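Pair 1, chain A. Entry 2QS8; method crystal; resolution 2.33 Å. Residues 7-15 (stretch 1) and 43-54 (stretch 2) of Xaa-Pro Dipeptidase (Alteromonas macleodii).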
# COMPACT_ATOMS: atom_id res chain seq x y z
N SER A 7 -1.25 -60.18 2.99
CA SER A 7 -2.73 -60.31 3.12
C SER A 7 -3.45 -59.32 2.22
O SER A 7 -3.03 -58.17 2.08
CB SER A 7 -3.15 -60.09 4.57
OG SER A 7 -2.68 -61.13 5.40
N LYS A 8 -4.54 -59.76 1.59
CA LYS A 8 -5.29 -58.91 0.69
C LYS A 8 -6.80 -59.06 0.86
O LYS A 8 -7.28 -59.99 1.50
CB LYS A 8 -4.92 -59.24 -0.76
CG LYS A 8 -3.42 -59.29 -1.02
CD LYS A 8 -3.11 -59.52 -2.49
CE LYS A 8 -1.61 -59.45 -2.74
NZ LYS A 8 -1.28 -59.56 -4.18
N THR A 9 -7.56 -58.13 0.31
CA THR A 9 -9.00 -58.20 0.38
C THR A 9 -9.56 -58.43 -1.01
O THR A 9 -9.14 -57.80 -1.98
CB THR A 9 -9.61 -56.90 0.93
OG1 THR A 9 -9.16 -56.69 2.27
CG2 THR A 9 -11.12 -56.97 0.91
N LEU A 10 -10.52 -59.34 -1.10
CA LEU A 10 -11.16 -59.63 -2.37
C LEU A 10 -12.59 -59.13 -2.37
O LEU A 10 -13.33 -59.36 -1.42
CB LEU A 10 -11.17 -61.14 -2.65
CG LEU A 10 -12.02 -61.52 -3.87
CD1 LEU A 10 -11.29 -61.10 -5.16
CD2 LEU A 10 -12.30 -63.02 -3.87
N ILE A 11 -12.97 -58.45 -3.44
CA ILE A 11 -14.33 -57.94 -3.57
C ILE A 11 -14.98 -58.49 -4.83
O ILE A 11 -14.41 -58.41 -5.92
CB ILE A 11 -14.36 -56.39 -3.64
CG1 ILE A 11 -13.85 -55.79 -2.34
CG2 ILE A 11 -15.78 -55.91 -3.91
CD1 ILE A 11 -13.81 -54.28 -2.36
N HIS A 12 -16.17 -59.07 -4.67
CA HIS A 12 -16.93 -59.60 -5.79
C HIS A 12 -17.97 -58.54 -6.10
O HIS A 12 -18.92 -58.34 -5.33
CB HIS A 12 -17.62 -60.91 -5.40
CG HIS A 12 -16.75 -62.12 -5.50
ND1 HIS A 12 -17.12 -63.35 -5.01
CD2 HIS A 12 -15.53 -62.29 -6.07
CE1 HIS A 12 -16.17 -64.23 -5.27
NE2 HIS A 12 -15.19 -63.62 -5.91
N ALA A 13 -17.80 -57.86 -7.22
CA ALA A 13 -18.73 -56.82 -7.61
C ALA A 13 -19.74 -57.29 -8.67
O ALA A 13 -19.36 -57.63 -9.79
CB ALA A 13 -17.97 -55.60 -8.11
N GLY A 14 -21.01 -57.29 -8.28
CA GLY A 14 -22.07 -57.70 -9.19
C GLY A 14 -21.93 -56.89 -10.46
O GLY A 14 -21.84 -57.44 -11.56
N LYS A 15 -21.91 -55.57 -10.29
CA LYS A 15 -21.75 -54.65 -11.40
C LYS A 15 -20.64 -53.66 -11.05
O LYS A 15 -20.36 -53.42 -9.87
CB LYS A 15 -23.06 -53.92 -11.69
CG LYS A 15 -24.15 -54.85 -12.20
CD LYS A 15 -25.27 -54.07 -12.86
CE LYS A 15 -26.26 -55.00 -13.54
NZ LYS A 15 -27.26 -54.21 -14.32
N GLY A 43 -14.95 -62.11 -13.69
CA GLY A 43 -15.63 -63.20 -13.01
C GLY A 43 -15.38 -63.16 -11.52
O GLY A 43 -14.63 -62.31 -11.03
N PHE A 44 -16.01 -64.08 -10.80
CA PHE A 44 -15.84 -64.14 -9.35
C PHE A 44 -14.80 -65.21 -9.03
O PHE A 44 -15.12 -66.39 -8.98
CB PHE A 44 -17.17 -64.48 -8.68
CG PHE A 44 -18.24 -63.42 -8.87
CD1 PHE A 44 -19.59 -63.78 -8.88
CD2 PHE A 44 -17.91 -62.08 -9.05
CE1 PHE A 44 -20.58 -62.82 -9.07
CE2 PHE A 44 -18.90 -61.12 -9.24
CZ PHE A 44 -20.24 -61.49 -9.25
N ILE A 45 -13.56 -64.79 -8.81
CA ILE A 45 -12.49 -65.73 -8.49
C ILE A 45 -12.66 -66.27 -7.08
O ILE A 45 -13.40 -65.71 -6.27
CB ILE A 45 -11.10 -65.08 -8.62
CG1 ILE A 45 -10.98 -63.86 -7.69
CG2 ILE A 45 -10.85 -64.68 -10.06
CD1 ILE A 45 -9.58 -63.25 -7.70
N SER A 46 -11.98 -67.37 -6.79
CA SER A 46 -12.07 -68.01 -5.49
C SER A 46 -11.66 -67.06 -4.36
O SER A 46 -10.71 -66.30 -4.51
CB SER A 46 -11.20 -69.26 -5.46
OG SER A 46 -11.56 -70.15 -6.50
N SER A 47 -12.37 -67.14 -3.24
CA SER A 47 -12.09 -66.27 -2.10
C SER A 47 -11.51 -66.99 -0.88
O SER A 47 -11.02 -66.34 0.04
CB SER A 47 -13.38 -65.56 -1.67
OG SER A 47 -14.33 -66.48 -1.17
N ASN A 48 -11.55 -68.31 -0.89
CA ASN A 48 -11.05 -69.13 0.21
C ASN A 48 -9.60 -68.83 0.62
O ASN A 48 -9.20 -69.12 1.75
CB ASN A 48 -11.16 -70.60 -0.16
CG ASN A 48 -12.52 -70.95 -0.73
OD1 ASN A 48 -13.53 -70.93 -0.02
ND2 ASN A 48 -12.55 -71.27 -2.02
N ASP A 49 -8.83 -68.25 -0.29
CA ASP A 49 -7.43 -67.95 -0.02
C ASP A 49 -7.12 -66.49 0.33
O ASP A 49 -5.95 -66.12 0.46
CB ASP A 49 -6.60 -68.39 -1.23
CG ASP A 49 -7.13 -67.83 -2.54
OD1 ASP A 49 -8.33 -68.01 -2.83
OD2 ASP A 49 -6.34 -67.22 -3.29
N PHE A 50 -8.15 -65.66 0.49
CA PHE A 50 -7.92 -64.26 0.83
C PHE A 50 -8.20 -64.01 2.31
O PHE A 50 -9.15 -64.55 2.88
CB PHE A 50 -8.80 -63.33 -0.00
CG PHE A 50 -8.39 -63.24 -1.44
CD1 PHE A 50 -8.73 -64.23 -2.35
CD2 PHE A 50 -7.66 -62.15 -1.88
CE1 PHE A 50 -8.35 -64.14 -3.68
CE2 PHE A 50 -7.27 -62.05 -3.22
CZ PHE A 50 -7.62 -63.05 -4.12
N GLU A 51 -7.37 -63.17 2.92
CA GLU A 51 -7.52 -62.81 4.32
C GLU A 51 -8.93 -62.29 4.57
O GLU A 51 -9.57 -62.65 5.56
CB GLU A 51 -6.50 -61.74 4.71
CG GLU A 51 -6.50 -61.38 6.20
CD GLU A 51 -5.88 -62.46 7.08
OE1 GLU A 51 -4.67 -62.75 6.91
OE2 GLU A 51 -6.61 -63.02 7.92
N ASP A 52 -9.41 -61.43 3.68
CA ASP A 52 -10.75 -60.85 3.82
C ASP A 52 -11.52 -60.90 2.52
O ASP A 52 -10.94 -60.77 1.44
CB ASP A 52 -10.67 -59.40 4.29
CG ASP A 52 -10.16 -59.28 5.71
OD1 ASP A 52 -8.94 -59.38 5.92
OD2 ASP A 52 -11.00 -59.08 6.61
N TYR A 53 -12.83 -61.06 2.64
CA TYR A 53 -13.71 -61.13 1.48
C TYR A 53 -14.94 -60.24 1.68
O TYR A 53 -15.56 -60.24 2.74
CB TYR A 53 -14.15 -62.59 1.26
CG TYR A 53 -15.23 -62.78 0.22
CD1 TYR A 53 -15.05 -62.37 -1.10
CD2 TYR A 53 -16.43 -63.41 0.55
CE1 TYR A 53 -16.03 -62.57 -2.06
CE2 TYR A 53 -17.42 -63.61 -0.40
CZ TYR A 53 -17.22 -63.20 -1.70
OH TYR A 53 -18.20 -63.41 -2.63
N ILE A 54 -15.27 -59.48 0.64
CA ILE A 54 -16.42 -58.59 0.67
C ILE A 54 -17.32 -58.99 -0.49
O ILE A 54 -17.01 -58.72 -1.66
CB ILE A 54 -16.01 -57.11 0.54
CG1 ILE A 54 -15.18 -56.69 1.76
CG2 ILE A 54 -17.25 -56.22 0.44
CD1 ILE A 54 -14.59 -55.29 1.65

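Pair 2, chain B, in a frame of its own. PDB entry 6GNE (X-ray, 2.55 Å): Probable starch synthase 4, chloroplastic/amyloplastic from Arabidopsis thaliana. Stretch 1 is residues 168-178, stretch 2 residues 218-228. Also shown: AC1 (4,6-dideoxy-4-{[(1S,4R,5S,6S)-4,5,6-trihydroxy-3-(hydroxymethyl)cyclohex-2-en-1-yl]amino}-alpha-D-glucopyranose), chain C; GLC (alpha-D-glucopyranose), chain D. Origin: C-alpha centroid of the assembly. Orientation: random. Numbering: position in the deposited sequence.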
# COMPACT_ATOMS: atom_id res chain seq x y z
N ALA B 168 14.18 -18.33 12.85
CA ALA B 168 13.83 -17.40 11.79
C ALA B 168 14.86 -16.30 11.54
O ALA B 168 15.56 -15.86 12.43
CB ALA B 168 12.49 -16.77 12.10
N ARG B 169 14.92 -15.89 10.29
CA ARG B 169 15.45 -14.60 9.87
C ARG B 169 14.32 -13.57 9.85
O ARG B 169 13.18 -13.90 9.51
CB ARG B 169 15.98 -14.70 8.45
CG ARG B 169 17.47 -14.77 8.28
CD ARG B 169 18.05 -16.11 8.64
NE ARG B 169 18.66 -16.05 9.95
CZ ARG B 169 19.87 -15.52 10.21
NH1 ARG B 169 20.58 -14.93 9.23
NH2 ARG B 169 20.36 -15.57 11.46
N ILE B 170 14.67 -12.32 10.14
CA ILE B 170 13.70 -11.21 10.16
C ILE B 170 13.84 -10.37 8.91
O ILE B 170 14.95 -9.94 8.54
CB ILE B 170 13.86 -10.34 11.44
CG1 ILE B 170 13.86 -11.20 12.72
CG2 ILE B 170 12.75 -9.29 11.52
CD1 ILE B 170 12.70 -12.16 12.82
N CYS B 171 12.71 -10.16 8.23
CA CYS B 171 12.62 -9.24 7.11
C CYS B 171 11.71 -8.10 7.54
O CYS B 171 10.66 -8.30 8.16
CB CYS B 171 12.07 -9.95 5.87
SG CYS B 171 12.01 -8.97 4.34
N PHE B 172 12.15 -6.89 7.22
CA PHE B 172 11.34 -5.68 7.46
C PHE B 172 11.13 -4.91 6.17
O PHE B 172 12.08 -4.59 5.49
CB PHE B 172 12.01 -4.80 8.49
CG PHE B 172 11.30 -3.51 8.71
CD1 PHE B 172 10.05 -3.50 9.29
CD2 PHE B 172 11.88 -2.31 8.38
CE1 PHE B 172 9.38 -2.32 9.51
CE2 PHE B 172 11.23 -1.11 8.61
CZ PHE B 172 9.97 -1.13 9.17
N THR B 173 9.88 -4.64 5.83
CA THR B 173 9.57 -3.76 4.71
C THR B 173 9.01 -2.44 5.28
O THR B 173 8.05 -2.48 6.06
CB THR B 173 8.59 -4.45 3.74
OG1 THR B 173 9.21 -5.60 3.18
CG2 THR B 173 8.16 -3.50 2.61
N CYS B 174 9.63 -1.31 4.94
CA CYS B 174 8.99 0.02 5.15
C CYS B 174 8.37 0.50 3.85
O CYS B 174 9.09 0.70 2.84
CB CYS B 174 9.96 1.09 5.68
SG CYS B 174 9.07 2.57 6.24
N HIS B 175 7.05 0.66 3.89
CA HIS B 175 6.23 1.08 2.75
C HIS B 175 6.08 2.63 2.65
O HIS B 175 5.60 3.17 1.63
CB HIS B 175 4.83 0.48 2.85
CG HIS B 175 4.79 -1.01 2.84
ND1 HIS B 175 4.24 -1.72 1.80
CD2 HIS B 175 5.15 -1.92 3.77
CE1 HIS B 175 4.30 -3.01 2.07
NE2 HIS B 175 4.86 -3.16 3.25
N ASN B 176 6.45 3.34 3.72
CA ASN B 176 6.57 4.80 3.70
C ASN B 176 7.40 5.27 4.88
O ASN B 176 6.94 5.23 6.02
CB ASN B 176 5.16 5.47 3.72
CG ASN B 176 5.21 6.99 3.58
OD1 ASN B 176 6.27 7.58 3.52
ND2 ASN B 176 4.05 7.63 3.53
N PHE B 177 8.62 5.74 4.60
CA PHE B 177 9.55 6.20 5.66
C PHE B 177 9.13 7.50 6.33
O PHE B 177 9.77 7.96 7.25
CB PHE B 177 10.98 6.33 5.14
CG PHE B 177 11.68 5.02 4.93
CD1 PHE B 177 12.31 4.38 5.98
CD2 PHE B 177 11.76 4.44 3.67
CE1 PHE B 177 12.97 3.18 5.78
CE2 PHE B 177 12.44 3.26 3.46
CZ PHE B 177 13.04 2.62 4.52
N GLU B 178 8.09 8.14 5.84
CA GLU B 178 7.46 9.22 6.58
C GLU B 178 6.97 8.77 7.93
O GLU B 178 7.04 9.52 8.88
CB GLU B 178 6.31 9.78 5.76
CG GLU B 178 5.72 11.07 6.33
CD GLU B 178 4.41 11.47 5.68
OE1 GLU B 178 3.84 10.63 4.87
OE2 GLU B 178 4.01 12.65 6.00
N GLY B 218 14.91 0.95 14.69
CA GLY B 218 15.15 -0.35 15.31
C GLY B 218 14.96 -1.51 14.36
O GLY B 218 15.70 -2.47 14.44
N ALA B 219 13.98 -1.44 13.47
CA ALA B 219 13.77 -2.51 12.50
C ALA B 219 14.83 -2.53 11.42
O ALA B 219 15.17 -3.60 10.94
CB ALA B 219 12.41 -2.43 11.89
N ILE B 220 15.37 -1.37 11.05
CA ILE B 220 16.46 -1.35 10.08
C ILE B 220 17.68 -2.06 10.69
O ILE B 220 18.34 -2.84 10.04
CB ILE B 220 16.81 0.05 9.60
CG1 ILE B 220 15.67 0.64 8.73
CG2 ILE B 220 18.13 0.08 8.82
CD1 ILE B 220 15.62 2.17 8.74
N ILE B 221 17.94 -1.77 11.95
CA ILE B 221 19.12 -2.30 12.63
C ILE B 221 19.02 -3.80 12.93
O ILE B 221 19.89 -4.57 12.61
CB ILE B 221 19.42 -1.46 13.89
CG1 ILE B 221 19.85 -0.05 13.42
CG2 ILE B 221 20.52 -2.08 14.74
CD1 ILE B 221 19.78 0.99 14.50
N PHE B 222 17.91 -4.20 13.51
CA PHE B 222 17.72 -5.58 13.97
C PHE B 222 17.27 -6.61 12.93
O PHE B 222 17.21 -7.78 13.24
CB PHE B 222 16.77 -5.59 15.19
CG PHE B 222 17.42 -5.07 16.43
CD1 PHE B 222 18.05 -5.94 17.29
CD2 PHE B 222 17.43 -3.71 16.74
CE1 PHE B 222 18.67 -5.49 18.46
CE2 PHE B 222 18.08 -3.25 17.88
CZ PHE B 222 18.69 -4.15 18.74
N SER B 223 16.94 -6.20 11.72
CA SER B 223 16.42 -7.14 10.73
C SER B 223 17.56 -7.65 9.89
O SER B 223 18.51 -6.94 9.67
CB SER B 223 15.37 -6.46 9.86
OG SER B 223 14.30 -6.01 10.67
N ASN B 224 17.44 -8.88 9.40
CA ASN B 224 18.44 -9.46 8.50
C ASN B 224 18.27 -9.00 7.05
O ASN B 224 19.22 -9.07 6.26
CB ASN B 224 18.35 -10.99 8.55
CG ASN B 224 18.53 -11.53 9.94
OD1 ASN B 224 17.57 -12.00 10.60
ND2 ASN B 224 19.73 -11.40 10.42
N ILE B 225 17.03 -8.57 6.71
CA ILE B 225 16.69 -8.09 5.38
C ILE B 225 15.82 -6.86 5.56
O ILE B 225 14.84 -6.91 6.32
CB ILE B 225 15.87 -9.16 4.56
CG1 ILE B 225 16.61 -10.50 4.46
CG2 ILE B 225 15.58 -8.67 3.14
CD1 ILE B 225 15.69 -11.67 4.11
N VAL B 226 16.15 -5.77 4.87
CA VAL B 226 15.32 -4.55 4.90
C VAL B 226 14.98 -4.15 3.50
O VAL B 226 15.88 -3.92 2.70
CB VAL B 226 16.05 -3.37 5.58
CG1 VAL B 226 15.09 -2.19 5.73
CG2 VAL B 226 16.69 -3.80 6.94
N THR B 227 13.69 -4.03 3.19
CA THR B 227 13.27 -3.53 1.86
C THR B 227 12.36 -2.33 1.93
O THR B 227 11.77 -2.03 2.97
CB THR B 227 12.60 -4.60 0.96
OG1 THR B 227 11.21 -4.74 1.28
CG2 THR B 227 13.30 -5.95 1.09
N THR B 228 12.29 -1.63 0.80
CA THR B 228 11.21 -0.71 0.53
C THR B 228 10.66 -0.99 -0.86
O THR B 228 11.14 -1.88 -1.57
CB THR B 228 11.59 0.76 0.74
OG1 THR B 228 10.41 1.55 0.68
CG2 THR B 228 12.59 1.25 -0.28
C1 AC1 C . -0.13 3.38 6.25
O2 AC1 C . 2.16 2.89 6.90
C2 AC1 C . 1.22 2.81 5.81
C4A AC1 C . 2.95 2.35 -1.33
C3 AC1 C . 1.73 3.49 4.53
O3 AC1 C . 2.96 2.84 4.17
C4 AC1 C . 0.67 3.39 3.43
N4A AC1 C . 1.09 3.95 2.13
C5 AC1 C . -0.58 4.08 3.99
O5 AC1 C . -1.03 3.38 5.15
C6 AC1 C . -1.75 4.07 3.02
C1B AC1 C . 2.21 3.44 1.33
C2B AC1 C . 2.63 4.37 0.16
O2B AC1 C . 2.01 5.67 0.21
C3B AC1 C . 2.43 3.77 -1.23
O3B AC1 C . 3.23 4.54 -2.12
O4 AC1 C . 2.65 1.83 -2.63
C5B AC1 C . 2.41 1.48 -0.24
C7B AC1 C . 2.02 1.99 0.93
C6B AC1 C . 2.35 -0.02 -0.44
O6B AC1 C . 3.67 -0.56 -0.61
C1 GLC D . 20.80 -7.91 16.23
C2 GLC D . 21.29 -6.78 15.32
C3 GLC D . 22.53 -6.09 15.88
C4 GLC D . 22.19 -5.64 17.31
C5 GLC D . 21.93 -6.92 18.12
C6 GLC D . 21.76 -6.71 19.63
O2 GLC D . 21.57 -7.24 14.00
O3 GLC D . 22.95 -4.98 15.08
O4 GLC D . 23.17 -4.75 17.87
O5 GLC D . 20.74 -7.53 17.60
O6 GLC D . 20.96 -7.75 20.23

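The sharpest difference lies at one matched position, His A12 and Cys B174, whose CA atoms superpose within 0.2 Å. In pair 1 the imidazole is held at both nitrogens: His A12 ND1 lies 2.6 Å from Tyr A53 OH, a hydrogen bond in which either could donate, and His A12 NE2 donates to Ile A45 O at 2.8 Å. Phe A44 CB sits over one face of this ring, 3.6 Å from its centroid, and the edge of Tyr A53 approaches the opposite face, with planes at 78°. In pair 2 the side chain of Cys B174 approaches the other stretch no nearer than 4.5 Å, CB to Thr B227 O, and forms no side-chain hydrogen bond across the stretches. The backbone bond at this position is shared: Cys B174 N donates to Thr B227 O (3.0 Å) as His A12 N does to Ile A54 O (3.1 Å).

The frame beneath is the same. Fourteen central residues superpose with an RMSD of 0.6 Å, and in each pair the axes of two parallel strands approach to 4.7 Å, with N-to-C directions 19° apart in pair 1 and 20° in pair 2. The register agrees: Leu A10 N donates to Asp A52 O (2.9 Å) as Phe B172 N does to Ile B225 O (2.8 Å), and Ile A54 N to Leu A10 O (2.8 Å) as Thr B227 N does to Phe B172 O (2.9 Å).

Leu A10 and Phe B172, both chi1 t, have the largest area covered by the other stretch in each pair (123 and 100 Å²) but pack differently. Leu A10 CB lies over the Phe A50 ring, 3.8 Å from its centroid and 14° off the normal. In pair 2 Phe B172 supplies the ring itself: Ala B219 CB, from the helix, lies 3.4 Å from its centroid, 8° off the normal. Phe A50 matches Ser B223, whose small side chain turns back to its own helix, OG donating to Ala B219 O at 2.6 Å. The last residues before the second strand follow a similar CA path, classed as a type I turn in pair 1 and as a helix end in pair 2.

On the other face, Ile A11 and Ile A54 match Thr B173 and Thr B227, with side-chain centres 0.4 Å apart at each position. Closely placed beta-branched side chains carry different chemistry: Ile A11 CG1 packs 3.8 Å from Ile A54 CB, whereas Thr B173 OG1 and Thr B227 OG1 hydrogen-bond at 2.9 Å.

Near the start of stretch 1 in pair 1, Ser A7 OG donates to Glu A51 OE1 (3.0 Å); at the position matching Glu A51, Asn B224 OD1 instead accepts from the backbone, Ile B170 N, at 3.0 Å and 171°.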